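Local coordinates for protein tRNA modification GTPase mnmE (Chlorobium tepidum, PDB 3GEE) that probably hydrolyses GTP in the carboxymethylaminomethyl modification of the wobble uridine of certain tRNAs, and binds guanine nucleotide and folinic acid, at residues V47-V51 with H66-Y71; S183-E188 with I441-R446; V234-G240 with A313-L319. All blocks are in the same frame, centred on the assembly; numbering follows the deposited sequence.

Contact 1: residues V47-V51 with H66-Y71; sequences VFRKV and HFGRLY. With FON (N-{[4-({[(6R)-2-amino-5-formyl-4-oxo-1,4,5,6,7,8-hexahydropteridin-6-yl]methyl}amino)phenyl]carbonyl}-L-glutamic acid), chain C.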
loop_
_atom_site.group_PDB
_atom_site.type_symbol
_atom_site.label_atom_id
_atom_site.label_comp_id
_atom_site.label_asym_id
_atom_site.label_seq_id
_atom_site.Cartn_x
_atom_site.Cartn_y
_atom_site.Cartn_z
ATOM N N VAL A 47 -8.743 -2.696 -24.227
ATOM C CA VAL A 47 -7.354 -2.636 -23.774
ATOM C C VAL A 47 -6.771 -3.981 -23.315
ATOM O O VAL A 47 -5.558 -4.187 -23.396
ATOM C CB VAL A 47 -7.154 -1.553 -22.682
ATOM C CG1 VAL A 47 -7.432 -0.169 -23.247
ATOM C CG2 VAL A 47 -8.032 -1.825 -21.472
ATOM N N PHE A 48 -7.623 -4.886 -22.833
ATOM C CA PHE A 48 -7.174 -6.215 -22.414
ATOM C C PHE A 48 -7.034 -7.156 -23.611
ATOM O O PHE A 48 -7.866 -7.143 -24.512
ATOM C CB PHE A 48 -8.132 -6.804 -21.375
ATOM C CG PHE A 48 -7.685 -8.130 -20.819
ATOM C CD1 PHE A 48 -6.800 -8.187 -19.745
ATOM C CD2 PHE A 48 -8.152 -9.324 -21.366
ATOM C CE1 PHE A 48 -6.384 -9.413 -19.232
ATOM C CE2 PHE A 48 -7.741 -10.551 -20.860
ATOM C CZ PHE A 48 -6.859 -10.599 -19.793
ATOM N N ARG A 49 -5.976 -7.961 -23.616
ATOM C CA ARG A 49 -5.745 -8.952 -24.667
ATOM C C ARG A 49 -5.320 -10.267 -24.036
ATOM O O ARG A 49 -4.226 -10.359 -23.486
ATOM C CB ARG A 49 -4.648 -8.496 -25.632
ATOM C CG ARG A 49 -4.992 -7.322 -26.532
ATOM C CD ARG A 49 -3.895 -7.137 -27.571
ATOM N NE ARG A 49 -3.868 -5.794 -28.146
ATOM C CZ ARG A 49 -2.897 -5.335 -28.933
ATOM N NH1 ARG A 49 -1.863 -6.109 -29.245
ATOM N NH2 ARG A 49 -2.957 -4.098 -29.410
ATOM N N LYS A 50 -6.184 -11.278 -24.122
ATOM C CA LYS A 50 -5.917 -12.596 -23.539
ATOM C C LYS A 50 -4.680 -13.209 -24.185
ATOM O O LYS A 50 -4.545 -13.193 -25.409
ATOM C CB LYS A 50 -7.140 -13.500 -23.714
ATOM C CG LYS A 50 -7.298 -14.584 -22.658
ATOM C CD LYS A 50 -8.764 -14.687 -22.227
ATOM C CE LYS A 50 -9.120 -16.050 -21.637
ATOM N NZ LYS A 50 -8.296 -16.417 -20.447
ATOM N N VAL A 51 -3.775 -13.731 -23.363
ATOM C CA VAL A 51 -2.463 -14.174 -23.846
ATOM C C VAL A 51 -2.526 -15.466 -24.672
ATOM O O VAL A 51 -1.915 -15.553 -25.742
ATOM C CB VAL A 51 -1.435 -14.307 -22.692
ATOM C CG1 VAL A 51 -1.773 -15.494 -21.812
ATOM C CG2 VAL A 51 -0.015 -14.418 -23.238
ATOM N N HIS A 66 -8.724 -14.067 -15.869
ATOM C CA HIS A 66 -8.109 -14.116 -17.193
ATOM C C HIS A 66 -6.732 -13.472 -17.239
ATOM O O HIS A 66 -6.570 -12.295 -16.915
ATOM C CB HIS A 66 -9.030 -13.459 -18.212
ATOM C CG HIS A 66 -10.437 -13.945 -18.131
ATOM N ND1 HIS A 66 -10.893 -15.018 -18.863
ATOM C CD2 HIS A 66 -11.478 -13.535 -17.372
ATOM C CE1 HIS A 66 -12.163 -15.235 -18.574
ATOM N NE2 HIS A 66 -12.542 -14.350 -17.672
ATOM N N PHE A 67 -5.746 -14.255 -17.653
ATOM C CA PHE A 67 -4.378 -13.780 -17.731
ATOM C C PHE A 67 -4.091 -13.210 -19.106
ATOM O O PHE A 67 -4.085 -13.938 -20.100
ATOM C CB PHE A 67 -3.393 -14.906 -17.406
ATOM C CG PHE A 67 -1.969 -14.544 -17.664
ATOM C CD1 PHE A 67 -1.332 -13.579 -16.897
ATOM C CD2 PHE A 67 -1.263 -15.151 -18.683
ATOM C CE1 PHE A 67 -0.007 -13.232 -17.145
ATOM C CE2 PHE A 67 0.063 -14.815 -18.936
ATOM C CZ PHE A 67 0.691 -13.856 -18.166
ATOM N N GLY A 68 -3.848 -11.906 -19.159
ATOM C CA GLY A 68 -3.502 -11.248 -20.415
ATOM C C GLY A 68 -2.634 -10.018 -20.245
ATOM O O GLY A 68 -1.987 -9.840 -19.209
ATOM N N ARG A 69 -2.625 -9.169 -21.267
ATOM C CA ARG A 69 -1.811 -7.959 -21.270
ATOM C C ARG A 69 -2.662 -6.720 -21.492
ATOM O O ARG A 69 -3.659 -6.768 -22.215
ATOM C CB ARG A 69 -0.741 -8.042 -22.352
ATOM C CG ARG A 69 0.365 -9.011 -22.027
ATOM C CD ARG A 69 1.336 -9.164 -23.180
ATOM N NE ARG A 69 2.480 -9.980 -22.783
ATOM C CZ ARG A 69 3.516 -10.260 -23.565
ATOM N NH1 ARG A 69 3.572 -9.794 -24.808
ATOM N NH2 ARG A 69 4.507 -11.011 -23.100
ATOM N N LEU A 70 -2.274 -5.613 -20.864
ATOM C CA LEU A 70 -2.913 -4.331 -21.129
ATOM C C LEU A 70 -2.096 -3.574 -22.164
ATOM O O LEU A 70 -0.876 -3.713 -22.219
ATOM C CB LEU A 70 -3.066 -3.528 -19.843
ATOM C CG LEU A 70 -4.071 -4.103 -18.844
ATOM C CD1 LEU A 70 -3.909 -3.461 -17.479
ATOM C CD2 LEU A 70 -5.495 -3.934 -19.359
ATOM N N TYR A 71 -2.769 -2.790 -22.995
ATOM C CA TYR A 71 -2.111 -2.123 -24.110
ATOM C C TYR A 71 -2.641 -0.723 -24.319
ATOM O O TYR A 71 -3.846 -0.480 -24.219
ATOM C CB TYR A 71 -2.295 -2.923 -25.403
ATOM C CG TYR A 71 -1.224 -3.955 -25.659
ATOM C CD1 TYR A 71 -1.337 -5.248 -25.150
ATOM C CD2 TYR A 71 -0.098 -3.642 -26.418
ATOM C CE1 TYR A 71 -0.350 -6.200 -25.386
ATOM C CE2 TYR A 71 0.894 -4.588 -26.659
ATOM C CZ TYR A 71 0.760 -5.864 -26.141
ATOM O OH TYR A 71 1.733 -6.807 -26.370
HETATM N N1 FON C . -2.563 -10.988 -10.550
HETATM C C2 FON C . -2.785 -12.010 -9.699
HETATM N NA2 FON C . -4.018 -12.146 -9.144
HETATM N N3 FON C . -1.816 -12.908 -9.378
HETATM C C4 FON C . -0.567 -12.839 -9.889
HETATM O O4 FON C . 0.275 -13.698 -9.552
HETATM C C4A FON C . -0.266 -11.716 -10.825
HETATM N N5 FON C . 0.928 -11.443 -11.503
HETATM C C6 FON C . 0.654 -11.008 -12.885
HETATM C C7 FON C . 0.132 -9.592 -12.674
HETATM N N8 FON C . -1.143 -9.744 -11.987
HETATM C C8A FON C . -1.371 -10.784 -11.133
HETATM C C9 FON C . 1.834 -11.080 -13.859
HETATM N N10 FON C . 2.480 -12.385 -13.861
HETATM C C11 FON C . 0.918 -16.170 -14.678
HETATM C C12 FON C . 1.963 -15.631 -15.424
HETATM C C13 FON C . 2.470 -14.364 -15.138
HETATM C C14 FON C . 1.925 -13.605 -14.106
HETATM C C15 FON C . 0.883 -14.153 -13.343
HETATM C C16 FON C . 0.373 -15.423 -13.628
HETATM C C FON C . 0.415 -17.548 -15.031
HETATM O O FON C . -0.572 -17.998 -14.468
HETATM N N FON C . 1.098 -18.242 -15.951
HETATM C CA FON C . 0.560 -19.149 -16.962
HETATM C CB FON C . -0.314 -18.419 -17.987
HETATM C CG FON C . -1.122 -19.351 -18.896
HETATM C CD FON C . -2.493 -18.777 -19.198
HETATM O OE1 FON C . -3.395 -18.897 -18.336
HETATM O OE2 FON C . -2.685 -18.205 -20.300
HETATM C CT FON C . 1.697 -19.847 -17.661
HETATM O O1 FON C . 1.631 -21.085 -17.851
HETATM O O2 FON C . 2.676 -19.156 -18.028
HETATM C CP1 FON C . 2.067 -11.545 -10.964
HETATM O O3 FON C . 2.784 -10.567 -10.839
#
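Phe48 forms the apolar centre, its CZ lying 3.3 Å from Gly68 N and 3.9 Å from His66 CB. Gly68 leaves room for it, since a CB would collide with Phe48 CZ. Leu70 CD2 borders the ring edge and touches Val47 CG2 at 3.9 Å, on the face covered by helix 105-117. The antiparallel backbones pair through Arg49 N to Arg69 O and Arg69 N to Arg49 O, both 3.0 Å, and Val51 N to Phe67 O at 3.3 Å. On the other face the Arg49 guanidinium lies flat on the Tyr71 ring, Arg49 CZ 4.1 Å from the ring centroid, a cation-pi stack, while Arg49 NH2 forms a salt bridge with Glu74. Lys50 NZ makes a weak hydrogen bond to His66 ND1 at 3.3 Å. Phe67 CE1 packs 3.4 Å from FON C13, and Glu98 of the second subunit also binds this ligand. The result is an antiparallel pair at one edge, within this chain, of the mixed TrmE N-terminal sheet, flanking a folate pocket at the dimer interface.

Contact 2: residues S183-E188 with I441-R446; sequences SCALIE and IAFELR
Two segments of the helical domain meet here, the weakly bonded end of helix 179-185 with the residues after it, and the first turns of helix 441-456. Residues 183-188 keep negative phi and psi, and Cys184 O accepts from Ile187 N at 2.9 Å and from Glu188 N at 2.8 Å. Residues 441-446 are helical, phi near -70°, although Leu445 N to Ile441 O and Arg446 N to Ala442 O are weak bonds of 3.4 Å. The chains pass in opposite senses, with CA atoms 5.9 Å apart at Cys184 and Leu445 and 6.3 Å at Ile187 and Ala442, an approach the small Cys184 and Ala442 side chains allow. Ile187 is the main bump: with chi1 m and chi2 t it sends CD1 into the hollow between Ile441 (chi1 t) and Leu445 (m, t), 3.7 Å from both Ile441 CD1 and Leu445 CD1, while its CG2 lies 4.3 Å from Ala442 CB. Cys184 (chi1 t) lodges SG against Leu445 CB at 4.2 Å and Arg446 CG at 3.7 Å. Glu188 (chi1 and chi2 m) puts OE1 4.0 Å from Ala442 CB and OE2 3.3 Å from Arg446 CD. Leu206 of helix 203-232 backs Ile187, and Ala428 of helix 412-432 backs Leu445. No hydrogen bond crosses, and Glu188 OE2 stays 4.5 Å from Arg446 NE, beyond a salt bridge, so this helical-bundle contact rests on apolar fit.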
loop_
_atom_site.group_PDB
_atom_site.type_symbol
_atom_site.label_atom_id
_atom_site.label_comp_id
_atom_site.label_asym_id
_atom_site.label_seq_id
_atom_site.Cartn_x
_atom_site.Cartn_y
_atom_site.Cartn_z
ATOM N N SER A 183 -47.442 -3.631 14.890
ATOM C CA SER A 183 -48.290 -2.738 15.676
ATOM C C SER A 183 -48.644 -1.445 14.940
ATOM O O SER A 183 -49.644 -0.800 15.263
ATOM C CB SER A 183 -47.633 -2.428 17.024
ATOM O OG SER A 183 -47.405 -3.619 17.760
ATOM N N CYS A 184 -47.832 -1.075 13.952
ATOM C CA CYS A 184 -48.051 0.152 13.184
ATOM C C CYS A 184 -49.171 -0.004 12.155
ATOM O O CYS A 184 -50.152 0.741 12.194
ATOM C CB CYS A 184 -46.756 0.605 12.507
ATOM S SG CYS A 184 -46.844 2.221 11.695
ATOM N N ALA A 185 -49.024 -0.973 11.250
ATOM C CA ALA A 185 -50.032 -1.254 10.221
ATOM C C ALA A 185 -51.364 -1.708 10.824
ATOM O O ALA A 185 -52.405 -1.663 10.162
ATOM C CB ALA A 185 -49.513 -2.287 9.231
ATOM N N LEU A 186 -51.311 -2.137 12.085
ATOM C CA LEU A 186 -52.487 -2.520 12.861
ATOM C C LEU A 186 -53.387 -1.311 13.120
ATOM O O LEU A 186 -54.603 -1.453 13.268
ATOM C CB LEU A 186 -52.042 -3.147 14.186
ATOM C CG LEU A 186 -52.980 -4.074 14.964
ATOM C CD1 LEU A 186 -52.188 -5.207 15.602
ATOM C CD2 LEU A 186 -53.791 -3.315 16.014
ATOM N N ILE A 187 -52.778 -0.129 13.174
ATOM C CA ILE A 187 -53.507 1.123 13.384
ATOM C C ILE A 187 -53.480 1.995 12.118
ATOM O O ILE A 187 -54.248 2.949 11.994
ATOM C CB ILE A 187 -52.976 1.891 14.630
ATOM C CG1 ILE A 187 -52.950 0.963 15.850
ATOM C CG2 ILE A 187 -53.837 3.128 14.924
ATOM C CD1 ILE A 187 -52.088 1.444 16.992
ATOM N N GLU A 188 -52.609 1.643 11.171
ATOM C CA GLU A 188 -52.558 2.323 9.870
ATOM C C GLU A 188 -53.744 1.954 8.972
ATOM O O GLU A 188 -53.914 2.527 7.891
ATOM C CB GLU A 188 -51.233 2.039 9.148
ATOM C CG GLU A 188 -50.015 2.787 9.701
ATOM C CD GLU A 188 -49.932 4.234 9.235
ATOM O OE1 GLU A 188 -50.761 5.061 9.676
ATOM O OE2 GLU A 188 -49.021 4.546 8.438
ATOM N N ILE A 441 -51.783 9.065 17.423
ATOM C CA ILE A 441 -51.013 7.916 17.915
ATOM C C ILE A 441 -50.296 7.192 16.767
ATOM O O ILE A 441 -49.171 6.713 16.930
ATOM C CB ILE A 441 -51.905 6.941 18.765
ATOM C CG1 ILE A 441 -51.061 5.856 19.465
ATOM C CG2 ILE A 441 -53.084 6.384 17.947
ATOM C CD1 ILE A 441 -50.975 4.515 18.752
ATOM N N ALA A 442 -50.951 7.138 15.608
ATOM C CA ALA A 442 -50.384 6.528 14.409
ATOM C C ALA A 442 -49.245 7.368 13.831
ATOM O O ALA A 442 -48.435 6.867 13.046
ATOM C CB ALA A 442 -51.468 6.305 13.365
ATOM N N PHE A 443 -49.192 8.642 14.220
ATOM C CA PHE A 443 -48.113 9.542 13.812
ATOM C C PHE A 443 -46.807 9.186 14.517
ATOM O O PHE A 443 -45.741 9.177 13.896
ATOM C CB PHE A 443 -48.492 11.003 14.090
ATOM C CG PHE A 443 -47.481 12.005 13.588
ATOM C CD1 PHE A 443 -46.493 12.502 14.435
ATOM C CD2 PHE A 443 -47.521 12.454 12.270
ATOM C CE1 PHE A 443 -45.555 13.429 13.975
ATOM C CE2 PHE A 443 -46.589 13.381 11.801
ATOM C CZ PHE A 443 -45.604 13.869 12.655
ATOM N N GLU A 444 -46.902 8.889 15.812
ATOM C CA GLU A 444 -45.732 8.574 16.634
ATOM C C GLU A 444 -45.118 7.219 16.288
ATOM O O GLU A 444 -43.896 7.064 16.308
ATOM C CB GLU A 444 -46.082 8.632 18.127
ATOM C CG GLU A 444 -46.615 9.982 18.611
ATOM C CD GLU A 444 -45.678 11.142 18.307
ATOM O OE1 GLU A 444 -44.481 11.061 18.655
ATOM O OE2 GLU A 444 -46.149 12.142 17.724
ATOM N N LEU A 445 -45.969 6.245 15.974
ATOM C CA LEU A 445 -45.514 4.900 15.628
ATOM C C LEU A 445 -44.773 4.888 14.297
ATOM O O LEU A 445 -43.757 4.205 14.156
ATOM C CB LEU A 445 -46.686 3.916 15.588
ATOM C CG LEU A 445 -47.552 3.728 16.837
ATOM C CD1 LEU A 445 -48.696 2.788 16.511
ATOM C CD2 LEU A 445 -46.747 3.207 18.027
ATOM N N ARG A 446 -45.287 5.649 13.330
ATOM C CA ARG A 446 -44.623 5.818 12.036
ATOM C C ARG A 446 -43.331 6.614 12.157
ATOM O O ARG A 446 -42.423 6.452 11.340
ATOM C CB ARG A 446 -45.543 6.489 11.013
ATOM C CG ARG A 446 -46.254 5.518 10.091
ATOM C CD ARG A 446 -45.994 5.862 8.630
ATOM N NE ARG A 446 -44.655 5.446 8.204
ATOM C CZ ARG A 446 -44.160 5.613 6.980
ATOM N NH1 ARG A 446 -42.934 5.197 6.704
ATOM N NH2 ARG A 446 -44.881 6.194 6.029
#

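Contact 3: residues V234-G240 with A313-L319; sequences VSTVIAG and ADLILYL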
loop_
_atom_site.group_PDB
_atom_site.type_symbol
_atom_site.label_atom_id
_atom_site.label_comp_id
_atom_site.label_asym_id
_atom_site.label_seq_id
_atom_site.Cartn_x
_atom_site.Cartn_y
_atom_site.Cartn_z
ATOM N N VAL A 234 -11.190 6.298 23.830
ATOM C CA VAL A 234 -11.437 7.170 24.971
ATOM C C VAL A 234 -10.847 8.546 24.679
ATOM O O VAL A 234 -9.625 8.707 24.620
ATOM C CB VAL A 234 -10.822 6.585 26.269
ATOM C CG1 VAL A 234 -10.933 7.568 27.428
ATOM C CG2 VAL A 234 -11.480 5.264 26.630
ATOM N N SER A 235 -11.720 9.528 24.476
ATOM C CA SER A 235 -11.286 10.897 24.216
ATOM C C SER A 235 -10.781 11.527 25.504
ATOM O O SER A 235 -11.490 11.559 26.512
ATOM C CB SER A 235 -12.423 11.727 23.625
ATOM O OG SER A 235 -13.515 11.783 24.520
ATOM N N THR A 236 -9.544 12.005 25.472
ATOM C CA THR A 236 -8.903 12.542 26.664
ATOM C C THR A 236 -8.340 13.937 26.408
ATOM O O THR A 236 -7.638 14.167 25.418
ATOM C CB THR A 236 -7.782 11.607 27.191
ATOM O OG1 THR A 236 -6.729 11.526 26.227
ATOM C CG2 THR A 236 -8.313 10.208 27.440
ATOM N N VAL A 237 -8.662 14.866 27.303
ATOM C CA VAL A 237 -8.123 16.221 27.232
ATOM C C VAL A 237 -6.959 16.361 28.206
ATOM O O VAL A 237 -7.024 15.886 29.341
ATOM C CB VAL A 237 -9.200 17.296 27.527
ATOM C CG1 VAL A 237 -8.587 18.690 27.529
ATOM C CG2 VAL A 237 -10.322 17.224 26.501
ATOM N N ILE A 238 -5.887 16.997 27.742
ATOM C CA ILE A 238 -4.761 17.335 28.600
ATOM C C ILE A 238 -4.783 18.842 28.848
ATOM O O ILE A 238 -4.481 19.640 27.954
ATOM C CB ILE A 238 -3.413 16.874 27.997
ATOM C CG1 ILE A 238 -3.457 15.376 27.679
ATOM C CG2 ILE A 238 -2.270 17.173 28.958
ATOM C CD1 ILE A 238 -2.493 14.943 26.593
ATOM N N ALA A 239 -5.166 19.214 30.068
ATOM C CA ALA A 239 -5.319 20.613 30.462
ATOM C C ALA A 239 -4.206 21.077 31.403
ATOM O O ALA A 239 -3.420 20.268 31.907
ATOM C CB ALA A 239 -6.686 20.835 31.100
ATOM N N GLY A 240 -4.155 22.383 31.634
ATOM C CA GLY A 240 -3.114 22.990 32.452
ATOM C C GLY A 240 -2.605 24.253 31.796
ATOM O O GLY A 240 -2.676 24.396 30.576
ATOM N N ALA A 313 -15.799 14.592 26.661
ATOM C CA ALA A 313 -14.424 14.160 26.878
ATOM C C ALA A 313 -14.470 13.149 28.014
ATOM O O ALA A 313 -14.943 13.462 29.103
ATOM C CB ALA A 313 -13.537 15.342 27.242
ATOM N N ASP A 314 -13.999 11.935 27.752
ATOM C CA ASP A 314 -14.131 10.837 28.709
ATOM C C ASP A 314 -13.211 10.990 29.913
ATOM O O ASP A 314 -13.591 10.660 31.037
ATOM C CB ASP A 314 -13.864 9.492 28.028
ATOM C CG ASP A 314 -14.706 9.285 26.789
ATOM O OD1 ASP A 314 -15.948 9.387 26.883
ATOM O OD2 ASP A 314 -14.122 9.015 25.719
ATOM N N LEU A 315 -12.003 11.489 29.666
ATOM C CA LEU A 315 -10.975 11.579 30.691
ATOM C C LEU A 315 -10.221 12.895 30.585
ATOM O O LEU A 315 -9.679 13.226 29.532
ATOM C CB LEU A 315 -10.012 10.391 30.574
ATOM C CG LEU A 315 -8.686 10.338 31.336
ATOM C CD1 LEU A 315 -8.908 10.348 32.839
ATOM C CD2 LEU A 315 -7.894 9.105 30.932
ATOM N N ILE A 316 -10.204 13.649 31.679
ATOM C CA ILE A 316 -9.426 14.879 31.744
ATOM C C ILE A 316 -8.196 14.655 32.613
ATOM O O ILE A 316 -8.305 14.183 33.747
ATOM C CB ILE A 316 -10.246 16.078 32.281
ATOM C CG1 ILE A 316 -11.537 16.253 31.477
ATOM C CG2 ILE A 316 -9.407 17.348 32.230
ATOM C CD1 ILE A 316 -12.516 17.252 32.061
ATOM N N LEU A 317 -7.029 14.965 32.056
ATOM C CA LEU A 317 -5.794 14.985 32.821
ATOM C C LEU A 317 -5.389 16.435 33.021
ATOM O O LEU A 317 -5.038 17.122 32.057
ATOM C CB LEU A 317 -4.670 14.224 32.105
ATOM C CG LEU A 317 -4.783 12.741 31.732
ATOM C CD1 LEU A 317 -3.490 12.288 31.073
ATOM C CD2 LEU A 317 -5.104 11.846 32.921
ATOM N N TYR A 318 -5.463 16.908 34.264
ATOM C CA TYR A 318 -4.959 18.236 34.590
ATOM C C TYR A 318 -3.501 18.163 35.021
ATOM O O TYR A 318 -3.169 17.554 36.040
ATOM C CB TYR A 318 -5.803 18.949 35.653
ATOM C CG TYR A 318 -5.549 20.442 35.660
ATOM C CD1 TYR A 318 -6.404 21.314 34.991
ATOM C CD2 TYR A 318 -4.431 20.979 36.298
ATOM C CE1 TYR A 318 -6.165 22.686 34.972
ATOM C CE2 TYR A 318 -4.180 22.345 36.285
ATOM C CZ TYR A 318 -5.050 23.196 35.622
ATOM O OH TYR A 318 -4.804 24.552 35.606
ATOM N N LEU A 319 -2.639 18.780 34.220
ATOM C CA LEU A 319 -1.221 18.853 34.517
ATOM C C LEU A 319 -0.896 20.137 35.255
ATOM O O LEU A 319 -1.293 21.228 34.840
ATOM C CB LEU A 319 -0.394 18.783 33.236
ATOM C CG LEU A 319 0.094 17.423 32.738
ATOM C CD1 LEU A 319 0.721 17.593 31.375
ATOM C CD2 LEU A 319 1.104 16.807 33.690
#
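Asp314 and Ser235 fasten the start of the pair: Ser235 N donates to Asp314 OD2 at 2.8 Å, and Asp314 N reaches Ser235 OG at 3.3 Å. The other carboxylate oxygen of Asp314 bridges to Arg228 of helix 203-232, which leads into strand 234-239. A parallel ladder runs onward. Leu315 N bonds to Ser235 O at 3.2 Å, followed by four bonds of 2.9 Å: Val237 N to Leu315 O, Leu317 N to Val237 O, Ala239 N to Leu317 O and Leu319 N to Ala239 O. Thr236, Ile238, Leu315 and Leu317 point to one face, where Thr236 CG2 meets Leu315 CB at 3.6 Å. Val237, Ala239, Ile316 and Tyr318 occupy the other, with Val237 CG2 3.8 Å from Ala313 CB; helix 331-340 covers Ala239 and Tyr318. One face of the Tyr318 ring packs against Ala239 and Gly240, with Gly240 CA making a CH-pi contact 4.0 Å from the ring centroid. Gly240 has phi/psi of 136/154°, angles that by themselves call for glycine, and its carbonyl O accepts from Lys246 NZ. These are neighbouring central strands of the G domain's Ras-like sheet, and Gly240 fits the opening glycine of the P-loop that follows the first of them.

Overall arrangement
From the N terminus, contact 1 comes first and closes a short loop of 14 residues, joining strand 48-50, at one edge of the sheet within this chain, to strand 64-71 of the N-terminal domain. The chain then enters the helical domain, where segment 183-188 waits for its partner until 441-446 returns, 252 residues later. Within that long excursion lies the whole G domain, including contact 3, which closes its own loop of 72 residues. Contact 2 thus rejoins the two parts of the helical domain that flank the G domain in sequence. None of the contacts touch: contacts 1 and 3 lie on opposite sides of the chain's centre, their centres about 57 Å apart.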